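Local coordinates for angiopoietin-related protein 3 (Homo sapiens, PDB 6EUA), which raises plasma triglycerides by inhibiting lipoprotein lipase and, through the fibrinogen-like C-terminal domain described here, can mediate endothelial cell adhesion, at residues 96-101 with 112-117; 128-133 with 140-145; 160-165 with 173-178; 178-183 with 199-204. One frame throughout, in Å; residues are numbered along the deposited sequence.

All four contacts lie within the fibrinogen C-terminal domain and follow one another along the chain in series, contacts 3 and 4 meeting at Asn178, which they share. Contact 1 lies in the large antiparallel sheet and contact 2, its centre about 9 Å away, joins the next strand of that sheet, 127-134, to the loop that follows it. Contacts 3 and 4, also about 9 Å apart, tie together the loops around the short strands 169-171 and 199-202. Contacts 1 and 3 are about 20 Å apart and do not touch. Contact 4 bridges this gap: Leu180 and Trp201 pack on Ile100, while Ile140 of contact 2 meets Trp201, so the loop-rich region rests on the sheet.

Contact 1: 96-101 with 112-117; sequences YVLRIE and IEYSFY
The two faces of this strand pair differ sharply. On the tight, buried face Phe116 dominates: its CG occupies the crowded position between backbone N and carbonyl carbon (chi1 76°), which leans the ring across the neighbouring strand. Its tip, CZ, reaches CB of Tyr96 at 3.5 Å, and its CD1 comes equally near to CB of Leu98, while Val97 C lies at the ring edge. Farther along, Leu98 and Tyr114 run side by side, and Ile100 CD1 meets Tyr114 CE1 at 3.7 Å. Tyr114 OH finds its hydrogen bond beyond the pair, on Asn138. Between the strands the backbone bonds are short and fairly straight, with Leu98 N to Tyr114 O at 2.8 Å.

The other face, with Val97, Arg99, Glu113 and Ser115, is partly solvent-exposed and looser. The extended Arg99 grips Glu101 side-on, NE and NH2 both reaching OE2 at 2.8 Å, in the guanidinium plane and on the anti lone pair. Its NH1 makes only a weak salt bridge to Glu113 OE2, 3.4 Å away, with the guanidinium and Glu113 carboxylate planes 76° apart. An alanine at Arg99 would remove the guanidinium joining the two carboxylates and would probably leave their negative charges less well balanced. Such in-register pairing marks the antiparallel beta hairpin of strands 96-104 and 109-118, within the large sheet of the fibrinogen C-terminal domain.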
loop_
_atom_site.group_PDB
_atom_site.type_symbol
_atom_site.label_atom_id
_atom_site.label_comp_id
_atom_site.label_asym_id
_atom_site.label_seq_id
_atom_site.Cartn_x
_atom_site.Cartn_y
_atom_site.Cartn_z
ATOM N N TYR A 96 10.995 -25.374 5.012
ATOM C CA TYR A 96 10.747 -24.167 4.231
ATOM C C TYR A 96 12.077 -23.537 3.828
ATOM O O TYR A 96 13.146 -23.873 4.353
ATOM C CB TYR A 96 9.914 -23.134 5.016
ATOM C CG TYR A 96 8.441 -23.030 4.646
ATOM C CD1 TYR A 96 7.597 -24.112 4.800
ATOM C CD2 TYR A 96 7.897 -21.833 4.172
ATOM C CE1 TYR A 96 6.256 -24.024 4.485
ATOM C CE2 TYR A 96 6.540 -21.723 3.856
ATOM C CZ TYR A 96 5.728 -22.841 4.016
ATOM O OH TYR A 96 4.382 -22.794 3.708
ATOM N N VAL A 97 11.992 -22.580 2.906
ATOM C CA VAL A 97 13.146 -21.862 2.370
ATOM C C VAL A 97 13.069 -20.428 2.866
ATOM O O VAL A 97 12.028 -19.773 2.719
ATOM C CB VAL A 97 13.160 -21.908 0.829
ATOM C CG1 VAL A 97 14.273 -21.015 0.250
ATOM C CG2 VAL A 97 13.266 -23.352 0.342
ATOM N N LEU A 98 14.157 -19.935 3.453
ATOM C CA LEU A 98 14.224 -18.553 3.913
ATOM C C LEU A 98 15.168 -17.758 3.026
ATOM O O LEU A 98 16.311 -18.172 2.807
ATOM C CB LEU A 98 14.685 -18.469 5.373
ATOM C CG LEU A 98 15.076 -17.066 5.883
ATOM C CD1 LEU A 98 13.852 -16.231 6.218
ATOM C CD2 LEU A 98 16.025 -17.131 7.089
ATOM N N ARG A 99 14.697 -16.613 2.531
ATOM C CA ARG A 99 15.531 -15.708 1.754
ATOM C C ARG A 99 15.703 -14.413 2.528
ATOM O O ARG A 99 14.726 -13.848 3.031
ATOM C CB ARG A 99 14.936 -15.430 0.374
ATOM C CG ARG A 99 15.660 -14.337 -0.422
ATOM C CD ARG A 99 15.180 -14.322 -1.859
ATOM N NE ARG A 99 15.692 -13.155 -2.569
ATOM C CZ ARG A 99 16.542 -13.223 -3.582
ATOM N NH1 ARG A 99 16.966 -14.411 -3.992
ATOM N NH2 ARG A 99 16.978 -12.111 -4.168
ATOM N N ILE A 100 16.948 -13.976 2.665
ATOM C CA ILE A 100 17.268 -12.711 3.316
ATOM C C ILE A 100 17.801 -11.778 2.242
ATOM O O ILE A 100 18.736 -12.127 1.515
ATOM C CB ILE A 100 18.270 -12.899 4.463
ATOM C CG1 ILE A 100 17.585 -13.620 5.632
ATOM C CG2 ILE A 100 18.862 -11.555 4.898
ATOM C CD1 ILE A 100 18.521 -13.998 6.762
ATOM N N GLU A 101 17.185 -10.611 2.121
ATOM C CA GLU A 101 17.584 -9.602 1.151
ATOM C C GLU A 101 18.053 -8.388 1.927
ATOM O O GLU A 101 17.316 -7.851 2.760
ATOM C CB GLU A 101 16.432 -9.232 0.219
ATOM C CG GLU A 101 16.143 -10.267 -0.841
ATOM C CD GLU A 101 15.247 -9.733 -1.944
ATOM O OE1 GLU A 101 14.680 -8.627 -1.774
ATOM O OE2 GLU A 101 15.109 -10.424 -2.977
ATOM N N ILE A 112 20.660 -14.059 0.448
ATOM C CA ILE A 112 21.110 -15.388 0.835
ATOM C C ILE A 112 19.884 -16.225 1.159
ATOM O O ILE A 112 18.902 -15.731 1.723
ATOM C CB ILE A 112 22.121 -15.326 2.005
ATOM C CG1 ILE A 112 22.525 -16.731 2.460
ATOM C CG2 ILE A 112 21.612 -14.464 3.142
ATOM C CD1 ILE A 112 23.707 -16.732 3.444
ATOM N N GLU A 113 19.929 -17.489 0.756
ATOM C CA GLU A 113 18.835 -18.414 0.992
ATOM C C GLU A 113 19.310 -19.542 1.895
ATOM O O GLU A 113 20.469 -19.964 1.829
ATOM C CB GLU A 113 18.278 -18.961 -0.322
ATOM C CG GLU A 113 17.630 -17.888 -1.173
ATOM C CD GLU A 113 16.749 -18.444 -2.276
ATOM O OE1 GLU A 113 16.546 -19.677 -2.313
ATOM O OE2 GLU A 113 16.273 -17.644 -3.114
ATOM N N TYR A 114 18.403 -19.998 2.757
ATOM C CA TYR A 114 18.631 -21.106 3.667
ATOM C C TYR A 114 17.452 -22.056 3.608
ATOM O O TYR A 114 16.315 -21.646 3.347
ATOM C CB TYR A 114 18.764 -20.680 5.131
ATOM C CG TYR A 114 19.644 -19.503 5.441
ATOM C CD1 TYR A 114 19.244 -18.199 5.141
ATOM C CD2 TYR A 114 20.874 -19.691 6.069
ATOM C CE1 TYR A 114 20.056 -17.121 5.447
ATOM C CE2 TYR A 114 21.690 -18.626 6.373
ATOM C CZ TYR A 114 21.283 -17.341 6.064
ATOM O OH TYR A 114 22.110 -16.285 6.395
ATOM N N SER A 115 17.736 -23.319 3.906
ATOM C CA SER A 115 16.721 -24.313 4.215
ATOM C C SER A 115 16.565 -24.370 5.730
ATOM O O SER A 115 17.567 -24.489 6.451
ATOM C CB SER A 115 17.124 -25.679 3.649
ATOM O OG SER A 115 16.372 -26.732 4.225
ATOM N N PHE A 116 15.322 -24.268 6.218
ATOM C CA PHE A 116 15.123 -24.177 7.659
ATOM C C PHE A 116 13.933 -24.997 8.127
ATOM O O PHE A 116 13.071 -25.419 7.347
ATOM C CB PHE A 116 14.977 -22.722 8.153
ATOM C CG PHE A 116 13.645 -22.093 7.864
ATOM C CD1 PHE A 116 13.413 -21.451 6.654
ATOM C CD2 PHE A 116 12.634 -22.104 8.816
ATOM C CE1 PHE A 116 12.182 -20.856 6.394
ATOM C CE2 PHE A 116 11.402 -21.516 8.557
ATOM C CZ PHE A 116 11.169 -20.895 7.358
ATOM N N TYR A 117 13.958 -25.244 9.441
ATOM C CA TYR A 117 12.890 -25.835 10.229
ATOM C C TYR A 117 12.641 -24.924 11.419
ATOM O O TYR A 117 13.555 -24.251 11.898
ATOM C CB TYR A 117 13.253 -27.246 10.716
ATOM C CG TYR A 117 13.306 -28.257 9.604
ATOM C CD1 TYR A 117 14.482 -28.490 8.897
ATOM C CD2 TYR A 117 12.171 -28.955 9.234
ATOM C CE1 TYR A 117 14.522 -29.422 7.868
ATOM C CE2 TYR A 117 12.202 -29.875 8.219
ATOM C CZ TYR A 117 13.374 -30.111 7.538
ATOM O OH TYR A 117 13.379 -31.040 6.520
#

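Contact 2: 128-133 with 140-145; sequences HLVAIT and IPENKD
Strand 127-134 ends one side of the large antiparallel sheet of the fibrinogen C-terminal domain, and after it the chain turns back so that the irregular segment 140-145 runs along the edge not paired with strand 109-118.

Hydrogen bonds fix the two pieces at separate points. Asn143 N donates to Leu129 O over 2.9 Å, almost straight and nearly along the C=O axis. A water adds a second link: it accepts from Leu129 N at 2.8 Å and bonds to Pro141 O and Lys144 O, although more acceptors surround it than its protons can serve. The side chain of Glu142 supplies what a regular partner strand would otherwise give, taking up the amide of Ala131. An alanine at Glu142 would remove the acceptor for that amide and would probably loosen the hold of this segment on the strand.

Apolar contact is confined to the inner side, where Leu129 CD1 meets Ile140 CG2 at 3.6 Å; both residues are buried and also touch Tyr114.

On the outer side polar groups rest against carbon and ring atoms. Val130 CG2 lies 3.4 Å from Asn143 OD1. His128, with CG anti to its backbone N, brings NE2 to 3.4 Å from Asn143 CA. Asp145 OD2 is 5.1 Å from His128 NE2, not in contact, though its charge might favour a protonated imidazole.

The Glu142 chain is extended beyond CG; OE2 has a weak hydrogen bond from Asn138, and OE1 receives Ala131 N at 2.8 Å from above the carboxylate plane, 66° out of it.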
loop_
_atom_site.group_PDB
_atom_site.type_symbol
_atom_site.label_atom_id
_atom_site.label_comp_id
_atom_site.label_asym_id
_atom_site.label_seq_id
_atom_site.Cartn_x
_atom_site.Cartn_y
_atom_site.Cartn_z
ATOM N N HIS A 128 16.427 -23.621 12.899
ATOM C CA HIS A 128 17.554 -24.436 12.451
ATOM C C HIS A 128 17.767 -24.173 10.962
ATOM O O HIS A 128 16.920 -24.543 10.140
ATOM C CB HIS A 128 17.293 -25.920 12.729
ATOM C CG HIS A 128 18.428 -26.821 12.354
ATOM N ND1 HIS A 128 18.440 -27.562 11.192
ATOM C CD2 HIS A 128 19.589 -27.108 12.992
ATOM C CE1 HIS A 128 19.562 -28.258 11.124
ATOM N NE2 HIS A 128 20.276 -28.002 12.206
ATOM N N LEU A 129 18.887 -23.536 10.613
ATOM C CA LEU A 129 19.166 -23.096 9.247
ATOM C C LEU A 129 20.341 -23.843 8.632
ATOM O O LEU A 129 21.311 -24.190 9.317
ATOM C CB LEU A 129 19.499 -21.599 9.174
ATOM C CG LEU A 129 18.629 -20.516 9.789
ATOM C CD1 LEU A 129 19.402 -19.200 9.843
ATOM C CD2 LEU A 129 17.395 -20.359 8.970
ATOM N N VAL A 130 20.266 -24.029 7.316
ATOM C CA VAL A 130 21.391 -24.487 6.501
ATOM C C VAL A 130 21.447 -23.610 5.256
ATOM O O VAL A 130 20.445 -23.478 4.549
ATOM C CB VAL A 130 21.256 -25.970 6.103
ATOM C CG1 VAL A 130 22.386 -26.367 5.156
ATOM C CG2 VAL A 130 21.239 -26.863 7.337
ATOM N N ALA A 131 22.607 -23.017 4.979
ATOM C CA ALA A 131 22.718 -22.107 3.842
ATOM C C ALA A 131 22.729 -22.870 2.519
ATOM O O ALA A 131 23.337 -23.938 2.401
ATOM C CB ALA A 131 23.978 -21.245 3.964
ATOM N N ILE A 132 22.053 -22.309 1.512
ATOM C CA ILE A 132 21.964 -22.943 0.196
ATOM C C ILE A 132 22.724 -22.138 -0.848
ATOM O O ILE A 132 23.722 -22.609 -1.399
ATOM C CB ILE A 132 20.507 -23.107 -0.259
ATOM C CG1 ILE A 132 19.660 -23.762 0.824
ATOM C CG2 ILE A 132 20.455 -23.869 -1.583
ATOM C CD1 ILE A 132 18.185 -23.716 0.497
ATOM N N THR A 133 22.229 -20.939 -1.159
ATOM C CA THR A 133 22.828 -20.048 -2.147
ATOM C C THR A 133 22.865 -18.626 -1.599
ATOM O O THR A 133 22.293 -18.322 -0.548
ATOM C CB THR A 133 22.065 -20.066 -3.488
ATOM O OG1 THR A 133 20.755 -19.503 -3.312
ATOM C CG2 THR A 133 21.932 -21.478 -4.030
ATOM N N ILE A 140 24.857 -16.052 10.114
ATOM C CA ILE A 140 24.088 -16.744 11.145
ATOM C C ILE A 140 24.665 -18.147 11.292
ATOM O O ILE A 140 24.960 -18.799 10.279
ATOM C CB ILE A 140 22.591 -16.765 10.783
ATOM C CG1 ILE A 140 22.101 -15.346 10.480
ATOM C CG2 ILE A 140 21.754 -17.389 11.894
ATOM C CD1 ILE A 140 20.810 -15.282 9.681
ATOM N N PRO A 141 24.874 -18.638 12.512
ATOM C CA PRO A 141 25.403 -20.002 12.684
ATOM C C PRO A 141 24.496 -21.042 12.038
ATOM O O PRO A 141 23.278 -21.030 12.229
ATOM C CB PRO A 141 25.455 -20.170 14.205
ATOM C CG PRO A 141 25.531 -18.771 14.744
ATOM C CD PRO A 141 24.716 -17.933 13.795
ATOM N N GLU A 142 25.098 -21.945 11.269
ATOM C CA GLU A 142 24.358 -23.002 10.595
ATOM C C GLU A 142 24.377 -24.296 11.409
ATOM O O GLU A 142 25.287 -24.549 12.199
ATOM C CB GLU A 142 24.939 -23.279 9.208
ATOM C CG GLU A 142 24.926 -22.111 8.252
ATOM C CD GLU A 142 25.482 -22.488 6.884
ATOM O OE1 GLU A 142 25.030 -23.516 6.325
ATOM O OE2 GLU A 142 26.382 -21.770 6.381
ATOM N N ASN A 143 23.351 -25.126 11.185
ATOM C CA ASN A 143 23.248 -26.463 11.779
ATOM C C ASN A 143 23.214 -26.419 13.304
ATOM O O ASN A 143 23.667 -27.347 13.980
ATOM C CB ASN A 143 24.378 -27.368 11.287
ATOM C CG ASN A 143 24.146 -27.842 9.881
ATOM O OD1 ASN A 143 23.130 -28.478 9.593
ATOM N ND2 ASN A 143 25.069 -27.514 8.985
ATOM N N LYS A 144 22.683 -25.328 13.845
ATOM C CA LYS A 144 22.562 -25.112 15.276
ATOM C C LYS A 144 21.127 -24.723 15.603
ATOM O O LYS A 144 20.443 -24.077 14.801
ATOM C CB LYS A 144 23.518 -24.009 15.761
ATOM C CG LYS A 144 24.946 -24.152 15.250
ATOM C CD LYS A 144 25.812 -24.868 16.250
ATOM C CE LYS A 144 27.166 -25.239 15.649
ATOM N NZ LYS A 144 27.376 -26.719 15.662
ATOM N N ASP A 145 20.687 -25.108 16.798
ATOM C CA ASP A 145 19.381 -24.699 17.312
ATOM C C ASP A 145 19.469 -23.255 17.799
ATOM O O ASP A 145 20.165 -22.965 18.778
ATOM C CB ASP A 145 18.938 -25.630 18.440
ATOM C CG ASP A 145 18.617 -27.033 17.950
ATOM O OD1 ASP A 145 18.798 -27.999 18.722
ATOM O OD2 ASP A 145 18.186 -27.167 16.786
HETATM O O HOH W 1 20.975 -22.978 12.456
#

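Contact 3: 160-165 with 173-178; sequences NCPEGY and DECGEN
The flat groups facing each other across this contact are the carboxylates of Glu163 and Glu177, tilted 34° from one another. No aromatic or amide of the two segments lies between them: what approaches the Glu163 carboxylate is Glu177 CG, on one side of its plane and 4.0 Å from Glu163 CD. The chains cross obliquely lower down, where CG of Glu163 and CG of Glu177 are 3.5 Å apart. A bend at chi2 (-58°) turns the Glu163 carboxylate aside, yet its OE1 still stands only 4.5 Å from OE1 of Glu177. This closeness of like charges is probably eased by Lys202, which forms a salt bridge with the other oxygen, Glu177 OE2.

The covalent link is the disulfide, with Cys161 SG bonded to Cys175 SG at 2.0 Å. Its chi3 of -89° makes it left-handed and close to the preferred right-angle torsion. In both cysteines SG is anti to the carbonyl carbon, beside the backbone N. Pro162 CD lies against Cys175 SG at 4.2 Å, and Glu163 CB against Gly176 O at 3.6 Å. No hydrogen bond crosses between the segments; the disulfide is their one covalent tie and packing adds the rest. In the backbone conformation of Gly176 a CB would be pressed against the carbonyl O of Cys175.

A disulfide here is familiar from fibrinogen-like domains. In this fold it staples the loops on the two sides of strand 169-171: Cys161 and Glu163 pack on Trp171 of that strand, and the backbone of Glu177 bonds to Lys202 on strand 199-202.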
loop_
_atom_site.group_PDB
_atom_site.type_symbol
_atom_site.label_atom_id
_atom_site.label_comp_id
_atom_site.label_asym_id
_atom_site.label_seq_id
_atom_site.Cartn_x
_atom_site.Cartn_y
_atom_site.Cartn_z
ATOM N N ASN A 160 23.544 -14.324 27.190
ATOM C CA ASN A 160 22.934 -13.235 26.443
ATOM C C ASN A 160 23.980 -12.595 25.533
ATOM O O ASN A 160 25.038 -12.161 26.000
ATOM C CB ASN A 160 22.317 -12.212 27.399
ATOM C CG ASN A 160 21.058 -12.743 28.088
ATOM O OD1 ASN A 160 20.433 -13.693 27.613
ATOM N ND2 ASN A 160 20.684 -12.127 29.209
ATOM N N CYS A 161 23.682 -12.561 24.220
ATOM C CA CYS A 161 24.559 -12.045 23.169
ATOM C C CYS A 161 24.613 -10.520 23.205
ATOM O O CYS A 161 23.568 -9.861 23.197
ATOM C CB CYS A 161 24.079 -12.492 21.795
ATOM S SG CYS A 161 24.339 -14.223 21.463
ATOM N N PRO A 162 25.819 -9.943 23.183
ATOM C CA PRO A 162 25.942 -8.475 23.174
ATOM C C PRO A 162 25.129 -7.793 22.087
ATOM O O PRO A 162 24.655 -6.670 22.298
ATOM C CB PRO A 162 27.449 -8.255 22.968
ATOM C CG PRO A 162 28.094 -9.524 23.444
ATOM C CD PRO A 162 27.126 -10.618 23.110
ATOM N N GLU A 163 24.949 -8.432 20.930
ATOM C CA GLU A 163 24.197 -7.820 19.838
ATOM C C GLU A 163 22.689 -8.033 19.955
ATOM O O GLU A 163 21.934 -7.465 19.157
ATOM C CB GLU A 163 24.698 -8.358 18.496
ATOM C CG GLU A 163 25.684 -7.433 17.788
ATOM C CD GLU A 163 25.109 -6.048 17.522
ATOM O OE1 GLU A 163 25.810 -5.048 17.798
ATOM O OE2 GLU A 163 23.956 -5.960 17.038
ATOM N N GLY A 164 22.234 -8.826 20.921
ATOM C CA GLY A 164 20.829 -9.008 21.206
ATOM C C GLY A 164 20.255 -8.035 22.209
ATOM O O GLY A 164 19.099 -8.203 22.612
ATOM N N TYR A 165 21.012 -7.008 22.611
ATOM C CA TYR A 165 20.499 -6.059 23.593
ATOM C C TYR A 165 19.254 -5.319 23.106
ATOM O O TYR A 165 18.513 -4.779 23.934
ATOM C CB TYR A 165 21.588 -5.059 23.998
ATOM C CG TYR A 165 21.785 -3.913 23.034
ATOM C CD1 TYR A 165 22.563 -4.061 21.894
ATOM C CD2 TYR A 165 21.198 -2.678 23.271
ATOM C CE1 TYR A 165 22.745 -3.012 21.012
ATOM C CE2 TYR A 165 21.367 -1.629 22.396
ATOM C CZ TYR A 165 22.142 -1.795 21.269
ATOM O OH TYR A 165 22.307 -0.739 20.397
ATOM N N ASP A 173 25.117 -19.493 21.431
ATOM C CA ASP A 173 26.309 -19.040 22.151
ATOM C C ASP A 173 27.329 -18.352 21.250
ATOM O O ASP A 173 28.093 -17.501 21.721
ATOM C CB ASP A 173 26.989 -20.220 22.855
ATOM C CG ASP A 173 26.004 -21.239 23.393
ATOM O OD1 ASP A 173 26.174 -22.445 23.112
ATOM O OD2 ASP A 173 25.060 -20.836 24.101
ATOM N N GLU A 174 27.383 -18.729 19.966
ATOM C CA GLU A 174 28.309 -18.097 19.030
ATOM C C GLU A 174 27.941 -16.647 18.733
ATOM O O GLU A 174 28.814 -15.875 18.324
ATOM C CB GLU A 174 28.372 -18.890 17.726
ATOM C CG GLU A 174 28.846 -20.321 17.897
ATOM C CD GLU A 174 28.854 -21.100 16.589
ATOM O OE1 GLU A 174 28.588 -20.500 15.523
ATOM O OE2 GLU A 174 29.116 -22.322 16.631
ATOM N N CYS A 175 26.675 -16.265 18.914
ATOM C CA CYS A 175 26.263 -14.859 18.901
ATOM C C CYS A 175 26.494 -14.303 17.502
ATOM O O CYS A 175 25.944 -14.863 16.537
ATOM C CB CYS A 175 26.987 -14.120 20.037
ATOM S SG CYS A 175 26.346 -14.470 21.711
ATOM N N GLY A 176 27.260 -13.234 17.339
ATOM C CA GLY A 176 27.556 -12.662 16.046
ATOM C C GLY A 176 26.778 -11.379 15.795
ATOM O O GLY A 176 25.751 -11.095 16.421
ATOM N N GLU A 177 27.282 -10.601 14.837
ATOM C CA GLU A 177 26.601 -9.404 14.341
ATOM C C GLU A 177 25.729 -9.829 13.166
ATOM O O GLU A 177 26.153 -9.811 12.005
ATOM C CB GLU A 177 27.608 -8.329 13.946
ATOM C CG GLU A 177 27.921 -7.322 15.042
ATOM C CD GLU A 177 29.225 -6.581 14.804
ATOM O OE1 GLU A 177 29.215 -5.333 14.863
ATOM O OE2 GLU A 177 30.263 -7.243 14.569
ATOM N N ASN A 178 24.482 -10.212 13.482
ATOM C CA ASN A 178 23.548 -10.749 12.497
ATOM C C ASN A 178 22.097 -10.354 12.792
ATOM O O ASN A 178 21.175 -10.999 12.271
ATOM C CB ASN A 178 23.655 -12.278 12.460
ATOM C CG ASN A 178 23.008 -12.940 13.691
ATOM O OD1 ASN A 178 22.888 -12.333 14.750
ATOM N ND2 ASN A 178 22.587 -14.185 13.540
#

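Contact 4: 178-183 with 199-204; sequences NNLNGK and LSWKSQ
Leu180 carries the apolar half of this contact from the second position of a type I turn, Asn179 to Gly182, closed by Gly182 N donating to Asn179 O at 2.9 Å. From CB the chain leaves with CG anti to the carbonyl carbon (chi1 -56°). CG already comes within 4.2 Å of Trp201 CZ3. Of its two branches, CD2 makes the closer approach, 3.6 Å from Trp201 CE3, while CD1 leads to Ile100 of the large sheet. The indole arrives with CG anti to its own backbone N, and its NE1 is satisfied by Pro137 O.

Leu199 fills the other end of the turn. Its CD2 sits 3.4 Å from Gly182 O and almost as near to Lys183 O, and its CD1 faces Leu180 O. Arg55 bonds to the carbonyls of Leu180 and Gly182, holding the turn from outside.

Between the backbones no direct hydrogen bond forms; two waters stand in. One accepts from Ser200 N at 3.0 Å and lies in hydrogen-bonding position to Asn179 O; the other accepts from Asn179 N at 2.8 Å and is placed likewise to Ser200 O. Each has more acceptors around it than its protons can serve. With apolar packing between the side chains and water alone linking the backbones, strand 199-202 is joined to the turn without direct hydrogen bonds.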
loop_
_atom_site.group_PDB
_atom_site.type_symbol
_atom_site.label_atom_id
_atom_site.label_comp_id
_atom_site.label_asym_id
_atom_site.label_seq_id
_atom_site.Cartn_x
_atom_site.Cartn_y
_atom_site.Cartn_z
ATOM N N ASN A 178 24.482 -10.212 13.482
ATOM C CA ASN A 178 23.548 -10.749 12.497
ATOM C C ASN A 178 22.097 -10.354 12.792
ATOM O O ASN A 178 21.175 -10.999 12.271
ATOM C CB ASN A 178 23.655 -12.278 12.460
ATOM C CG ASN A 178 23.008 -12.940 13.691
ATOM O OD1 ASN A 178 22.888 -12.333 14.750
ATOM N ND2 ASN A 178 22.587 -14.185 13.540
ATOM N N ASN A 179 21.862 -9.352 13.635
ATOM C CA ASN A 179 20.529 -9.064 14.158
ATOM C C ASN A 179 19.815 -8.090 13.239
ATOM O O ASN A 179 19.851 -6.877 13.437
ATOM C CB ASN A 179 20.618 -8.532 15.582
ATOM C CG ASN A 179 19.246 -8.346 16.231
ATOM O OD1 ASN A 179 18.198 -8.493 15.586
ATOM N ND2 ASN A 179 19.252 -8.019 17.531
ATOM N N LEU A 180 19.099 -8.639 12.257
ATOM C CA LEU A 180 18.309 -7.812 11.355
ATOM C C LEU A 180 17.140 -7.130 12.052
ATOM O O LEU A 180 16.568 -6.188 11.486
ATOM C CB LEU A 180 17.798 -8.653 10.191
ATOM C CG LEU A 180 18.879 -9.379 9.387
ATOM C CD1 LEU A 180 18.275 -9.938 8.122
ATOM C CD2 LEU A 180 20.070 -8.459 9.071
ATOM N N ASN A 181 16.767 -7.585 13.254
ATOM C CA ASN A 181 15.763 -6.910 14.069
ATOM C C ASN A 181 16.412 -6.024 15.136
ATOM O O ASN A 181 15.758 -5.660 16.127
ATOM C CB ASN A 181 14.817 -7.938 14.705
ATOM C CG ASN A 181 13.881 -8.597 13.681
ATOM O OD1 ASN A 181 13.759 -8.144 12.544
ATOM N ND2 ASN A 181 13.234 -9.684 14.089
ATOM N N GLY A 182 17.683 -5.672 14.939
ATOM C CA GLY A 182 18.442 -4.913 15.906
ATOM C C GLY A 182 18.139 -3.426 15.856
ATOM O O GLY A 182 17.242 -2.959 15.152
ATOM N N LYS A 183 18.903 -2.671 16.644
ATOM C CA LYS A 183 18.688 -1.233 16.740
ATOM C C LYS A 183 19.107 -0.562 15.439
ATOM O O LYS A 183 20.237 -0.744 14.974
ATOM C CB LYS A 183 19.462 -0.654 17.917
ATOM C CG LYS A 183 19.469 0.871 17.958
ATOM C CD LYS A 183 18.474 1.422 18.967
ATOM C CE LYS A 183 18.464 2.951 18.956
ATOM N NZ LYS A 183 17.724 3.518 17.783
ATOM N N LEU A 199 21.798 -1.100 9.984
ATOM C CA LEU A 199 22.015 -2.371 10.656
ATOM C C LEU A 199 23.330 -2.992 10.203
ATOM O O LEU A 199 23.988 -2.510 9.279
ATOM C CB LEU A 199 20.841 -3.318 10.391
ATOM C CG LEU A 199 19.506 -2.734 10.871
ATOM C CD1 LEU A 199 18.373 -3.303 10.062
ATOM C CD2 LEU A 199 19.305 -2.992 12.390
ATOM N N SER A 200 23.706 -4.083 10.865
ATOM C CA SER A 200 25.002 -4.707 10.627
ATOM C C SER A 200 24.842 -6.180 10.276
ATOM O O SER A 200 24.010 -6.882 10.854
ATOM C CB SER A 200 25.913 -4.570 11.846
ATOM O OG SER A 200 25.976 -3.228 12.291
ATOM N N TRP A 201 25.670 -6.646 9.341
ATOM C CA TRP A 201 25.680 -8.048 8.911
ATOM C C TRP A 201 27.144 -8.470 8.754
ATOM O O TRP A 201 27.768 -8.230 7.715
ATOM C CB TRP A 201 24.894 -8.230 7.622
ATOM C CG TRP A 201 24.872 -9.629 7.107
ATOM C CD1 TRP A 201 25.745 -10.191 6.215
ATOM C CD2 TRP A 201 23.906 -10.640 7.418
ATOM N NE1 TRP A 201 25.386 -11.492 5.960
ATOM C CE2 TRP A 201 24.254 -11.790 6.677
ATOM C CE3 TRP A 201 22.783 -10.687 8.262
ATOM C CZ2 TRP A 201 23.536 -12.983 6.765
ATOM C CZ3 TRP A 201 22.058 -11.867 8.336
ATOM C CH2 TRP A 201 22.443 -13.001 7.595
ATOM N N LYS A 202 27.682 -9.100 9.797
ATOM C CA LYS A 202 29.090 -9.473 9.853
ATOM C C LYS A 202 29.206 -10.956 9.539
ATOM O O LYS A 202 28.802 -11.804 10.341
ATOM C CB LYS A 202 29.691 -9.149 11.217
ATOM C CG LYS A 202 31.212 -9.204 11.256
ATOM C CD LYS A 202 31.707 -10.525 11.828
ATOM C CE LYS A 202 31.157 -10.764 13.226
ATOM N NZ LYS A 202 31.312 -9.562 14.091
ATOM N N SER A 203 29.771 -11.267 8.381
ATOM C CA SER A 203 29.883 -12.652 7.977
ATOM C C SER A 203 30.997 -13.357 8.744
ATOM O O SER A 203 31.744 -12.756 9.522
ATOM C CB SER A 203 30.129 -12.748 6.479
ATOM O OG SER A 203 31.180 -11.881 6.100
ATOM N N GLN A 204 31.102 -14.661 8.494
ATOM C CA GLN A 204 32.033 -15.510 9.229
ATOM C C GLN A 204 33.482 -15.078 9.016
ATOM O O GLN A 204 34.295 -15.132 9.947
ATOM C CB GLN A 204 31.819 -16.961 8.797
ATOM C CG GLN A 204 31.293 -17.080 7.360
ATOM C CD GLN A 204 30.759 -18.459 7.023
ATOM O OE1 GLN A 204 30.362 -19.218 7.907
ATOM N NE2 GLN A 204 30.744 -18.788 5.736
HETATM O O HOH W 2 22.125 -5.120 13.173
HETATM O O HOH W 3 23.465 -7.114 14.015
#